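Local coordinates for ABC transporter, substrate binding protein (Aeropyrum pernix, PDB 3EAF), which probably binds a small solute outside the cell membrane and delivers it to an ABC transporter for uptake, with a magnesium ion bound in the crystal, at residues Ile354-Leu357 against Leu363-Met366; Ser137-Gly142 against Lys250-Ser255; Asn207-Cys212 against Asp236-Gln241. One frame throughout, in Å; residues are numbered along the deposited sequence.

Contact 1 of 3, residues Ile354-Leu357 against Leu363-Met366; sequences IIKL and LQLM
Lys356 and Gln364 form a hydrogen-bonded antiparallel pair. Lys356 N donates to Gln364 O at 2.7 Å. Gln364 N answers to Lys356 O at 2.8 Å, and Met366 N adds a third bond, to Ile354 O at 2.9 Å. The side chains of Lys356 and Gln364 then run out side by side, pointing the same way. Both are extended, and their ends share a water that accepts from Lys356 NZ at 3.3 Å and donates to Gln364 OE1 at 2.8 Å. Met366, a selenomethionine here, folds at its second and third torsions, which turns CE back to 3.8 Å from Lys356 CB. The sheet face carrying Ile355, Leu357, Leu363 and Leu365 is apolar. Leu363 serves two neighbours there: its CB lies 4.0 Å from Ile355 CG2, while its CD2 meets Leu357 CD1 at 4.1 Å. Phe235, Tyr259 and Pro240 also pack on this face. The whole is a beta hairpin whose second strand, 363-369, forms an edge of the mixed sheet in one lobe of a periplasmic-binding-protein fold.

Contact 2 of 3, residues Ser137-Gly142 against Lys250-Ser255; sequences SEFGQG and KVFGIS
Phe139 and Phe252 come at each other from opposite directions and meet through their far ends, joining the last turn of helix 124-139 to strand 251-255. This is helix-on-sheet packing in an alpha/beta lobe of the periplasmic-binding-protein fold, and between these two segments the two rings make all of the contact. In both residues the bond from CA to CB already points toward the other segment. The first torsion is of the same kind in each, with CG opposite the carbonyl carbon and beside the backbone N, and it sets the rings so that CZ and CE2 lead. The second torsions differ, -71° in Phe139 and -92° in Phe252, and the rings are turned differently about their long axes. Their planes are inclined at 54° with centroids 5.7 Å apart, an oblique pairing. Phe252 CZ arrives at the edge of the Phe139 ring, near its plane, whereas Phe139 CZ approaches the Phe252 ring obliquely. Glu138 lays its aliphatic CG over the centre of one Phe139 face, 3.6 Å above the plane. Phe227 and Tyr202 also touch Phe139, just before the helix stops at Gly140, while Phe134, from the same helix, meets the Phe252 ring, so the pair belongs to a larger aromatic cluster. The tightest touch is Phe139 CZ on Phe252 CZ, at 3.7 Å, with Phe139 CE2 just beside it.

Contact 3 of 3, residues Asn207-Cys212 against Asp236-Gln241; sequences NTISSC and DERSPQ
A capping box at the turn into helix 239-243, built by Asp236 and Ser239, receives the tip of Ile209 from the first turn of helix 209-222. Ile209 CD1 lies 3.3 Å from Asp236 OD1 and 3.5 Å from Ser239 OG, its side chain crossing that of Asp236 at about a right angle. The other branch, CG2, sits over one face of the Arg238 guanidinium, 3.7 Å from NH2. With CG1 trans to its own backbone nitrogen (chi1 -169°), Ile209 can send one branch to the carboxylate and the other to the arginine. The box itself has Asp236 OD1 accepting Arg238 N at 2.9 Å and Ser239 OG accepting Asp236 N at 3.1 Å, around a type I turn.

Arg238 also curls back on Asp236, side-on and nearly coplanar with the carboxylate: NE donates to OD1 at 3.1 Å, and NH2 makes a salt bridge of 2.7 Å through the syn lone pair of OD2. OD1 thus takes two donors, and Arg289 NE adds a second salt bridge at OD2. In this two-lobed binding-protein fold, Arg238 NH1 bonds to Asp19 O on helix 18-38, which follows the first strand of the other sheet, so the contact lies where the lobes meet. Replacing Asp236 with an alanine removes both carboxylate oxygens and would probably leave Arg238 N without its acceptor, Arg238 and Arg289 without their shared negative partner, and the guanidinium less firmly held over Ile209 CG2. At the start of helix 209-222, Asp19 OD2 bonds to Thr208 OG1 and Ser210 OG.

How the contacts relate
All three contacts lie on one side of the chain's centre, round the mixed sheet that contains strands 251-255, 352-357 and 363-369. Contacts 1 and 2, centres about 10 Å apart, share it directly: strand 352-357 hydrogen-bonds to strand 251-255, and Lys356 CG packs on Phe252 CE1. Contact 3, about 14 Å from contact 1 between centres, meets the sheet's other face, where Leu357 and Leu363 touch Pro240. Contacts 2 and 3 do not touch. In sequence, contact 3 falls between the two halves of contact 2, and the hairpin comes last. Together they tie one lobe's sheet to its covering helices, with contact 3 facing the other lobe, consistent with a two-lobed binding protein.

Contact 1 of 3, residues Ile354-Leu357 against Leu363-Met366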
ATOM      1  N   ILE A 354     -11.357  -7.664   1.775  1.00 10.02           N
ATOM      2  CA  ILE A 354     -10.675  -8.945   1.846  1.00  9.88           C
ATOM      3  C   ILE A 354     -11.021  -9.725   0.591  1.00 10.10           C
ATOM      4  O   ILE A 354     -12.189  -9.791   0.192  1.00 10.53           O
ATOM      5  CB  ILE A 354     -11.073  -9.755   3.117  1.00 10.35           C
ATOM      6  CG1 ILE A 354     -10.677  -9.004   4.407  1.00 10.12           C
ATOM      7  CG2 ILE A 354     -10.488 -11.180   3.064  1.00  9.81           C
ATOM      8  CD1 ILE A 354      -9.177  -8.876   4.666  1.00  9.90           C
ATOM      9  N   ILE A 355     -10.002 -10.319  -0.021  1.00 10.20           N
ATOM     10  CA  ILE A 355     -10.163 -11.054  -1.267  1.00 10.29           C
ATOM     11  C   ILE A 355      -9.721 -12.489  -1.046  1.00 10.68           C
ATOM     12  O   ILE A 355      -8.662 -12.736  -0.457  1.00 10.57           O
ATOM     13  CB  ILE A 355      -9.347 -10.400  -2.436  1.00 10.36           C
ATOM     14  CG1 ILE A 355      -9.800  -8.953  -2.673  1.00 10.36           C
ATOM     15  CG2 ILE A 355      -9.459 -11.205  -3.727  1.00  9.68           C
ATOM     16  CD1 ILE A 355      -9.061  -7.943  -1.802  1.00 11.05           C
ATOM     17  N   LYS A 356     -10.540 -13.427  -1.509  1.00 10.69           N
ATOM     18  CA  LYS A 356     -10.237 -14.843  -1.375  1.00 11.65           C
ATOM     19  C   LYS A 356      -9.750 -15.453  -2.682  1.00 12.15           C
ATOM     20  O   LYS A 356     -10.313 -15.198  -3.747  1.00 12.29           O
ATOM     21  CB  LYS A 356     -11.473 -15.610  -0.900  1.00 11.54           C
ATOM     22  CG  LYS A 356     -11.240 -17.099  -0.658  1.00 11.74           C
ATOM     23  CD  LYS A 356     -12.538 -17.771  -0.277  1.00 13.40           C
ATOM     24  CE  LYS A 356     -12.362 -19.244   0.022  1.00 14.82           C
ATOM     25  NZ  LYS A 356     -13.707 -19.869   0.257  1.00 15.77           N
ATOM     26  N   LEU A 357      -8.714 -16.275  -2.585  1.00 13.02           N
ATOM     27  CA  LEU A 357      -8.372 -17.186  -3.657  1.00 13.98           C
ATOM     28  C   LEU A 357      -9.365 -18.345  -3.566  1.00 14.63           C
ATOM     29  O   LEU A 357      -9.234 -19.230  -2.712  1.00 14.46           O
ATOM     30  CB  LEU A 357      -6.924 -17.668  -3.517  1.00 14.22           C
ATOM     31  CG  LEU A 357      -6.375 -18.715  -4.493  1.00 14.43           C
ATOM     32  CD1 LEU A 357      -6.687 -18.342  -5.932  1.00 14.48           C
ATOM     33  CD2 LEU A 357      -4.872 -18.884  -4.290  1.00 14.07           C
ATOM     34  N   LEU A 363     -10.556 -15.378  -8.060  1.00 17.17           N
ATOM     35  CA  LEU A 363     -10.607 -14.469  -6.920  1.00 16.44           C
ATOM     36  C   LEU A 363     -12.036 -14.051  -6.597  1.00 16.58           C
ATOM     37  O   LEU A 363     -12.834 -13.762  -7.498  1.00 16.20           O
ATOM     38  CB  LEU A 363      -9.720 -13.238  -7.141  1.00 16.15           C
ATOM     39  CG  LEU A 363      -8.211 -13.465  -7.290  1.00 15.20           C
ATOM     40  CD1 LEU A 363      -7.478 -12.133  -7.337  1.00 15.09           C
ATOM     41  CD2 LEU A 363      -7.654 -14.332  -6.168  1.00 13.79           C
ATOM     42  N   GLN A 364     -12.342 -14.011  -5.302  1.00 16.21           N
ATOM     43  CA  GLN A 364     -13.682 -13.716  -4.825  1.00 16.58           C
ATOM     44  C   GLN A 364     -13.624 -12.636  -3.770  1.00 16.11           C
ATOM     45  O   GLN A 364     -12.806 -12.697  -2.860  1.00 16.26           O
ATOM     46  CB  GLN A 364     -14.332 -14.987  -4.270  1.00 16.28           C
ATOM     47  CG  GLN A 364     -14.384 -16.126  -5.293  1.00 17.70           C
ATOM     48  CD  GLN A 364     -14.723 -17.485  -4.698  1.00 17.96           C
ATOM     49  OE1 GLN A 364     -14.841 -17.647  -3.477  1.00 20.42           O
ATOM     50  NE2 GLN A 364     -14.872 -18.478  -5.570  1.00 19.81           N
ATOM     51  N   LEU A 365     -14.487 -11.636  -3.899  1.00 15.97           N
ATOM     52  CA  LEU A 365     -14.534 -10.559  -2.920  1.00 16.35           C
ATOM     53  C   LEU A 365     -15.338 -10.990  -1.689  1.00 16.53           C
ATOM     54  O   LEU A 365     -16.503 -11.370  -1.811  1.00 16.49           O
ATOM     55  CB  LEU A 365     -15.114  -9.281  -3.546  1.00 15.96           C
ATOM     56  CG  LEU A 365     -15.184  -8.010  -2.688  1.00 16.72           C
ATOM     57  CD1 LEU A 365     -13.791  -7.515  -2.291  1.00 15.92           C
ATOM     58  CD2 LEU A 365     -15.955  -6.913  -3.416  1.00 16.56           C
HETATM   59  N   MSE A 366     -14.706 -10.929  -0.514  1.00 16.73           N
HETATM   60  CA  MSE A 366     -15.379 -11.237   0.754  1.00 17.32           C
HETATM   61  C   MSE A 366     -16.212 -10.080   1.294  1.00 17.03           C
HETATM   62  O   MSE A 366     -17.231 -10.311   1.950  1.00 16.94           O
HETATM   63  CB  MSE A 366     -14.379 -11.684   1.834  1.00 17.74           C
HETATM   64  CG  MSE A 366     -13.599 -12.951   1.513  1.00 20.70           C
HETATM   65 SE   MSE A 366     -14.718 -14.538   1.280  1.00 29.22          SE
HETATM   66  CE  MSE A 366     -15.113 -14.435  -0.627  1.00 25.94           C
TER
HETATM   67  O   HOH W   1     -14.438 -20.304  -2.889  1.00 28.83           O

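Contact 2 of 3, residues Ser137-Gly142 against Lys250-Ser255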
ATOM      1  N   SER A 137     -13.074 -14.205  13.063  1.00 16.54           N
ATOM      2  CA  SER A 137     -14.535 -14.196  13.079  1.00 17.13           C
ATOM      3  C   SER A 137     -15.131 -15.214  12.112  1.00 17.17           C
ATOM      4  O   SER A 137     -16.163 -15.823  12.395  1.00 16.83           O
ATOM      5  CB  SER A 137     -15.060 -12.799  12.761  1.00 16.97           C
ATOM      6  OG  SER A 137     -14.672 -11.891  13.780  1.00 18.63           O
ATOM      7  N   GLU A 138     -14.471 -15.393  10.976  1.00 17.13           N
ATOM      8  CA  GLU A 138     -14.948 -16.292   9.941  1.00 17.61           C
ATOM      9  C   GLU A 138     -14.616 -17.755  10.247  1.00 17.60           C
ATOM     10  O   GLU A 138     -15.433 -18.642  10.000  1.00 17.58           O
ATOM     11  CB  GLU A 138     -14.380 -15.859   8.578  1.00 17.82           C
ATOM     12  CG  GLU A 138     -14.894 -16.642   7.371  1.00 19.67           C
ATOM     13  CD  GLU A 138     -16.358 -16.386   7.044  1.00 22.28           C
ATOM     14  OE1 GLU A 138     -16.946 -15.389   7.526  1.00 22.09           O
ATOM     15  OE2 GLU A 138     -16.921 -17.202   6.286  1.00 24.51           O
ATOM     16  N   PHE A 139     -13.430 -18.006  10.801  1.00 17.47           N
ATOM     17  CA  PHE A 139     -12.940 -19.380  10.948  1.00 17.53           C
ATOM     18  C   PHE A 139     -12.681 -19.811  12.391  1.00 17.55           C
ATOM     19  O   PHE A 139     -12.390 -20.986  12.651  1.00 17.71           O
ATOM     20  CB  PHE A 139     -11.686 -19.604  10.079  1.00 17.43           C
ATOM     21  CG  PHE A 139     -11.908 -19.343   8.615  1.00 17.92           C
ATOM     22  CD1 PHE A 139     -12.682 -20.210   7.850  1.00 18.47           C
ATOM     23  CD2 PHE A 139     -11.344 -18.225   8.002  1.00 18.00           C
ATOM     24  CE1 PHE A 139     -12.895 -19.968   6.492  1.00 19.12           C
ATOM     25  CE2 PHE A 139     -11.546 -17.972   6.654  1.00 18.16           C
ATOM     26  CZ  PHE A 139     -12.321 -18.847   5.892  1.00 18.95           C
ATOM     27  N   GLY A 140     -12.782 -18.859  13.317  1.00 17.11           N
ATOM     28  CA  GLY A 140     -12.643 -19.151  14.734  1.00 17.19           C
ATOM     29  C   GLY A 140     -11.310 -18.730  15.325  1.00 17.26           C
ATOM     30  O   GLY A 140     -10.371 -18.359  14.604  1.00 17.08           O
ATOM     31  N   GLN A 141     -11.236 -18.786  16.649  1.00 16.90           N
ATOM     32  CA  GLN A 141      -9.995 -18.560  17.365  1.00 17.27           C
ATOM     33  C   GLN A 141      -9.021 -19.690  17.026  1.00 16.31           C
ATOM     34  O   GLN A 141      -9.440 -20.788  16.650  1.00 16.18           O
ATOM     35  CB  GLN A 141     -10.266 -18.460  18.870  1.00 17.42           C
ATOM     36  CG  GLN A 141     -11.154 -17.263  19.209  1.00 19.24           C
ATOM     37  CD  GLN A 141     -11.550 -17.163  20.672  1.00 19.56           C
ATOM     38  OE1 GLN A 141     -11.050 -17.898  21.534  1.00 22.64           O
ATOM     39  NE2 GLN A 141     -12.462 -16.235  20.962  1.00 22.47           N
ATOM     40  N   GLY A 142      -7.725 -19.409  17.109  1.00 15.49           N
ATOM     41  CA  GLY A 142      -6.727 -20.401  16.727  1.00 14.31           C
ATOM     42  C   GLY A 142      -5.297 -19.915  16.751  1.00 13.40           C
ATOM     43  O   GLY A 142      -5.006 -18.819  17.229  1.00 13.67           O
ATOM     44  N   LYS A 250      -7.689 -21.406   0.152  1.00 13.41           N
ATOM     45  CA  LYS A 250      -6.902 -21.301   1.394  1.00 13.95           C
ATOM     46  C   LYS A 250      -6.012 -20.063   1.534  1.00 12.99           C
ATOM     47  O   LYS A 250      -5.167 -20.019   2.430  1.00 13.06           O
ATOM     48  CB  LYS A 250      -6.022 -22.550   1.590  1.00 13.84           C
ATOM     49  CG  LYS A 250      -6.787 -23.864   1.679  1.00 15.11           C
ATOM     50  CD  LYS A 250      -5.888 -25.001   2.131  1.00 15.71           C
ATOM     51  CE  LYS A 250      -4.968 -25.495   1.034  1.00 17.77           C
ATOM     52  NZ  LYS A 250      -4.252 -26.718   1.493  1.00 18.48           N
ATOM     53  N   VAL A 251      -6.176 -19.078   0.653  1.00 12.34           N
ATOM     54  CA  VAL A 251      -5.361 -17.852   0.713  1.00 11.49           C
ATOM     55  C   VAL A 251      -6.250 -16.613   0.628  1.00 11.20           C
ATOM     56  O   VAL A 251      -7.213 -16.576  -0.143  1.00 10.94           O
ATOM     57  CB  VAL A 251      -4.270 -17.795  -0.393  1.00 11.28           C
ATOM     58  CG1 VAL A 251      -3.328 -16.601  -0.168  1.00 10.94           C
ATOM     59  CG2 VAL A 251      -3.454 -19.097  -0.441  1.00 10.89           C
ATOM     60  N   PHE A 252      -5.921 -15.610   1.435  1.00 10.79           N
ATOM     61  CA  PHE A 252      -6.665 -14.362   1.465  1.00 10.80           C
ATOM     62  C   PHE A 252      -5.710 -13.179   1.354  1.00 10.54           C
ATOM     63  O   PHE A 252      -4.611 -13.206   1.919  1.00 10.71           O
ATOM     64  CB  PHE A 252      -7.480 -14.257   2.760  1.00 11.38           C
ATOM     65  CG  PHE A 252      -8.573 -15.299   2.886  1.00 12.14           C
ATOM     66  CD1 PHE A 252      -9.868 -15.024   2.444  1.00 11.94           C
ATOM     67  CD2 PHE A 252      -8.304 -16.548   3.445  1.00 12.24           C
ATOM     68  CE1 PHE A 252     -10.877 -15.975   2.554  1.00 12.79           C
ATOM     69  CE2 PHE A 252      -9.304 -17.512   3.559  1.00 13.44           C
ATOM     70  CZ  PHE A 252     -10.593 -17.226   3.105  1.00 13.60           C
ATOM     71  N   GLY A 253      -6.135 -12.145   0.632  1.00  9.60           N
ATOM     72  CA  GLY A 253      -5.355 -10.929   0.496  1.00  8.97           C
ATOM     73  C   GLY A 253      -6.110  -9.741   1.042  1.00  8.63           C
ATOM     74  O   GLY A 253      -7.335  -9.659   0.917  1.00  8.79           O
ATOM     75  N   ILE A 254      -5.380  -8.824   1.662  1.00  8.22           N
ATOM     76  CA  ILE A 254      -5.956  -7.570   2.117  1.00  8.08           C
ATOM     77  C   ILE A 254      -5.788  -6.542   1.003  1.00  8.26           C
ATOM     78  O   ILE A 254      -4.780  -6.552   0.293  1.00  8.21           O
ATOM     79  CB  ILE A 254      -5.254  -7.065   3.407  1.00  8.12           C
ATOM     80  CG1 ILE A 254      -5.384  -8.093   4.538  1.00  7.76           C
ATOM     81  CG2 ILE A 254      -5.790  -5.697   3.843  1.00  7.45           C
ATOM     82  CD1 ILE A 254      -4.471  -7.814   5.735  1.00  7.78           C
ATOM     83  N   SER A 255      -6.778  -5.664   0.843  1.00  8.38           N
ATOM     84  CA  SER A 255      -6.621  -4.495  -0.012  1.00  8.12           C
ATOM     85  C   SER A 255      -7.558  -3.388   0.436  1.00  8.12           C
ATOM     86  O   SER A 255      -8.763  -3.616   0.555  1.00  8.05           O
ATOM     87  CB  SER A 255      -6.883  -4.838  -1.480  1.00  8.37           C
ATOM     88  OG  SER A 255      -6.773  -3.677  -2.285  1.00  7.95           O
TER

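Contact 3 of 3, residues Asn207-Cys212 against Asp236-Gln241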
ATOM      1  N   ASN A 207       5.572  -9.949   3.383  1.00  7.86           N
ATOM      2  CA  ASN A 207       6.407  -9.619   2.222  1.00  7.83           C
ATOM      3  C   ASN A 207       5.579  -9.353   0.951  1.00  7.70           C
ATOM      4  O   ASN A 207       4.346  -9.425   0.980  1.00  7.98           O
ATOM      5  CB  ASN A 207       7.409 -10.753   1.940  1.00  7.67           C
ATOM      6  CG  ASN A 207       8.388 -10.992   3.081  1.00  8.11           C
ATOM      7  OD1 ASN A 207       8.440 -10.238   4.056  1.00  8.82           O
ATOM      8  ND2 ASN A 207       9.179 -12.053   2.955  1.00  7.15           N
ATOM      9  N   THR A 208       6.261  -9.062  -0.159  1.00  7.48           N
ATOM     10  CA  THR A 208       5.595  -8.832  -1.443  1.00  7.60           C
ATOM     11  C   THR A 208       5.154 -10.150  -2.083  1.00  7.67           C
ATOM     12  O   THR A 208       5.539 -11.230  -1.622  1.00  7.59           O
ATOM     13  CB  THR A 208       6.483  -8.033  -2.438  1.00  7.67           C
ATOM     14  OG1 THR A 208       7.585  -8.844  -2.862  1.00  7.73           O
ATOM     15  CG2 THR A 208       7.013  -6.751  -1.795  1.00  6.70           C
ATOM     16  N   ILE A 209       4.371 -10.045  -3.157  1.00  7.53           N
ATOM     17  CA  ILE A 209       3.725 -11.192  -3.802  1.00  7.87           C
ATOM     18  C   ILE A 209       4.662 -12.349  -4.176  1.00  8.35           C
ATOM     19  O   ILE A 209       4.237 -13.500  -4.169  1.00  8.44           O
ATOM     20  CB  ILE A 209       2.859 -10.748  -5.040  1.00  7.87           C
ATOM     21  CG1 ILE A 209       1.978 -11.902  -5.540  1.00  7.43           C
ATOM     22  CG2 ILE A 209       3.735 -10.137  -6.152  1.00  7.31           C
ATOM     23  CD1 ILE A 209       0.888 -11.495  -6.528  1.00  8.08           C
ATOM     24  N   SER A 210       5.920 -12.050  -4.501  1.00  8.95           N
ATOM     25  CA  SER A 210       6.874 -13.082  -4.925  1.00  9.50           C
ATOM     26  C   SER A 210       7.113 -14.132  -3.846  1.00  9.37           C
ATOM     27  O   SER A 210       6.941 -15.320  -4.090  1.00  9.84           O
ATOM     28  CB  SER A 210       8.205 -12.457  -5.364  1.00  9.58           C
ATOM     29  OG  SER A 210       8.002 -11.636  -6.501  1.00 11.98           O
ATOM     30  N   SER A 211       7.508 -13.700  -2.657  1.00  9.37           N
ATOM     31  CA  SER A 211       7.744 -14.651  -1.571  1.00  9.64           C
ATOM     32  C   SER A 211       6.447 -15.163  -0.935  1.00  9.61           C
ATOM     33  O   SER A 211       6.382 -16.325  -0.540  1.00  9.74           O
ATOM     34  CB  SER A 211       8.695 -14.074  -0.519  1.00  9.52           C
ATOM     35  OG  SER A 211       8.192 -12.875   0.027  1.00  9.94           O
ATOM     36  N   CYS A 212       5.423 -14.310  -0.843  1.00  9.56           N
ATOM     37  CA  CYS A 212       4.106 -14.742  -0.341  1.00 10.06           C
ATOM     38  C   CYS A 212       3.562 -15.913  -1.146  1.00 10.16           C
ATOM     39  O   CYS A 212       3.074 -16.890  -0.582  1.00 10.71           O
ATOM     40  CB  CYS A 212       3.086 -13.606  -0.380  1.00 10.04           C
ATOM     41  SG  CYS A 212       3.278 -12.357   0.904  1.00 11.42           S
ATOM     42  N   ASP A 236      -2.477 -10.356  -5.304  1.00  8.67           N
ATOM     43  CA  ASP A 236      -3.241  -9.637  -6.338  1.00  9.03           C
ATOM     44  C   ASP A 236      -3.742 -10.615  -7.401  1.00  9.42           C
ATOM     45  O   ASP A 236      -3.795 -11.827  -7.152  1.00  9.57           O
ATOM     46  CB  ASP A 236      -2.457  -8.437  -6.947  1.00  8.93           C
ATOM     47  CG  ASP A 236      -1.155  -8.843  -7.648  1.00  8.52           C
ATOM     48  OD1 ASP A 236      -1.169  -9.774  -8.485  1.00  8.44           O
ATOM     49  OD2 ASP A 236      -0.102  -8.210  -7.376  1.00  8.83           O
ATOM     50  N   GLU A 237      -4.097 -10.086  -8.574  1.00  9.83           N
ATOM     51  CA  GLU A 237      -4.695 -10.861  -9.674  1.00 10.30           C
ATOM     52  C   GLU A 237      -3.837 -12.041 -10.145  1.00 10.43           C
ATOM     53  O   GLU A 237      -4.364 -13.003 -10.707  1.00 10.46           O
ATOM     54  CB  GLU A 237      -5.013  -9.941 -10.869  1.00 10.69           C
ATOM     55  CG  GLU A 237      -6.077  -8.866 -10.590  1.00 11.20           C
ATOM     56  CD  GLU A 237      -5.500  -7.573 -10.030  1.00 12.77           C
ATOM     57  OE1 GLU A 237      -4.315  -7.553  -9.624  1.00 13.94           O
ATOM     58  OE2 GLU A 237      -6.232  -6.562 -10.005  1.00 12.86           O
ATOM     59  N   ARG A 238      -2.525 -11.959  -9.907  1.00 10.79           N
ATOM     60  CA  ARG A 238      -1.569 -13.004 -10.314  1.00 11.32           C
ATOM     61  C   ARG A 238      -1.513 -14.183  -9.343  1.00 11.69           C
ATOM     62  O   ARG A 238      -0.984 -15.248  -9.679  1.00 12.33           O
ATOM     63  CB  ARG A 238      -0.163 -12.413 -10.454  1.00 11.02           C
ATOM     64  CG  ARG A 238       0.008 -11.461 -11.628  1.00 11.91           C
ATOM     65  CD  ARG A 238       1.303 -10.670 -11.503  1.00 11.97           C
ATOM     66  NE  ARG A 238       1.270  -9.773 -10.342  1.00 12.63           N
ATOM     67  CZ  ARG A 238       2.262  -8.957  -9.977  1.00 11.70           C
ATOM     68  NH1 ARG A 238       3.393  -8.910 -10.671  1.00  9.33           N
ATOM     69  NH2 ARG A 238       2.121  -8.185  -8.911  1.00 10.08           N
ATOM     70  N   SER A 239      -2.065 -13.993  -8.146  1.00 12.16           N
ATOM     71  CA  SER A 239      -1.940 -14.967  -7.051  1.00 12.52           C
ATOM     72  C   SER A 239      -2.450 -16.382  -7.363  1.00 12.88           C
ATOM     73  O   SER A 239      -1.807 -17.350  -6.967  1.00 13.02           O
ATOM     74  CB  SER A 239      -2.567 -14.428  -5.756  1.00 12.06           C
ATOM     75  OG  SER A 239      -1.817 -13.340  -5.239  1.00 12.25           O
ATOM     76  N   PRO A 240      -3.603 -16.517  -8.062  1.00 13.62           N
ATOM     77  CA  PRO A 240      -4.036 -17.878  -8.424  1.00 14.03           C
ATOM     78  C   PRO A 240      -2.979 -18.650  -9.217  1.00 14.59           C
ATOM     79  O   PRO A 240      -2.722 -19.824  -8.945  1.00 15.22           O
ATOM     80  CB  PRO A 240      -5.273 -17.640  -9.294  1.00 13.95           C
ATOM     81  CG  PRO A 240      -5.770 -16.287  -8.908  1.00 13.91           C
ATOM     82  CD  PRO A 240      -4.561 -15.494  -8.519  1.00 13.61           C
ATOM     83  N   GLN A 241      -2.370 -17.974 -10.184  1.00 15.23           N
ATOM     84  CA  GLN A 241      -1.352 -18.563 -11.046  1.00 15.69           C
ATOM     85  C   GLN A 241      -0.013 -18.775 -10.308  1.00 15.16           C
ATOM     86  O   GLN A 241       0.651 -19.795 -10.496  1.00 15.33           O
ATOM     87  CB  GLN A 241      -1.174 -17.695 -12.300  1.00 16.32           C
ATOM     88  CG  GLN A 241      -2.458 -17.514 -13.179  1.00 19.03           C
ATOM     89  CD  GLN A 241      -3.552 -16.573 -12.590  1.00 22.75           C
ATOM     90  OE1 GLN A 241      -3.278 -15.683 -11.766  1.00 21.49           O
ATOM     91  NE2 GLN A 241      -4.803 -16.774 -13.042  1.00 23.46           N
TER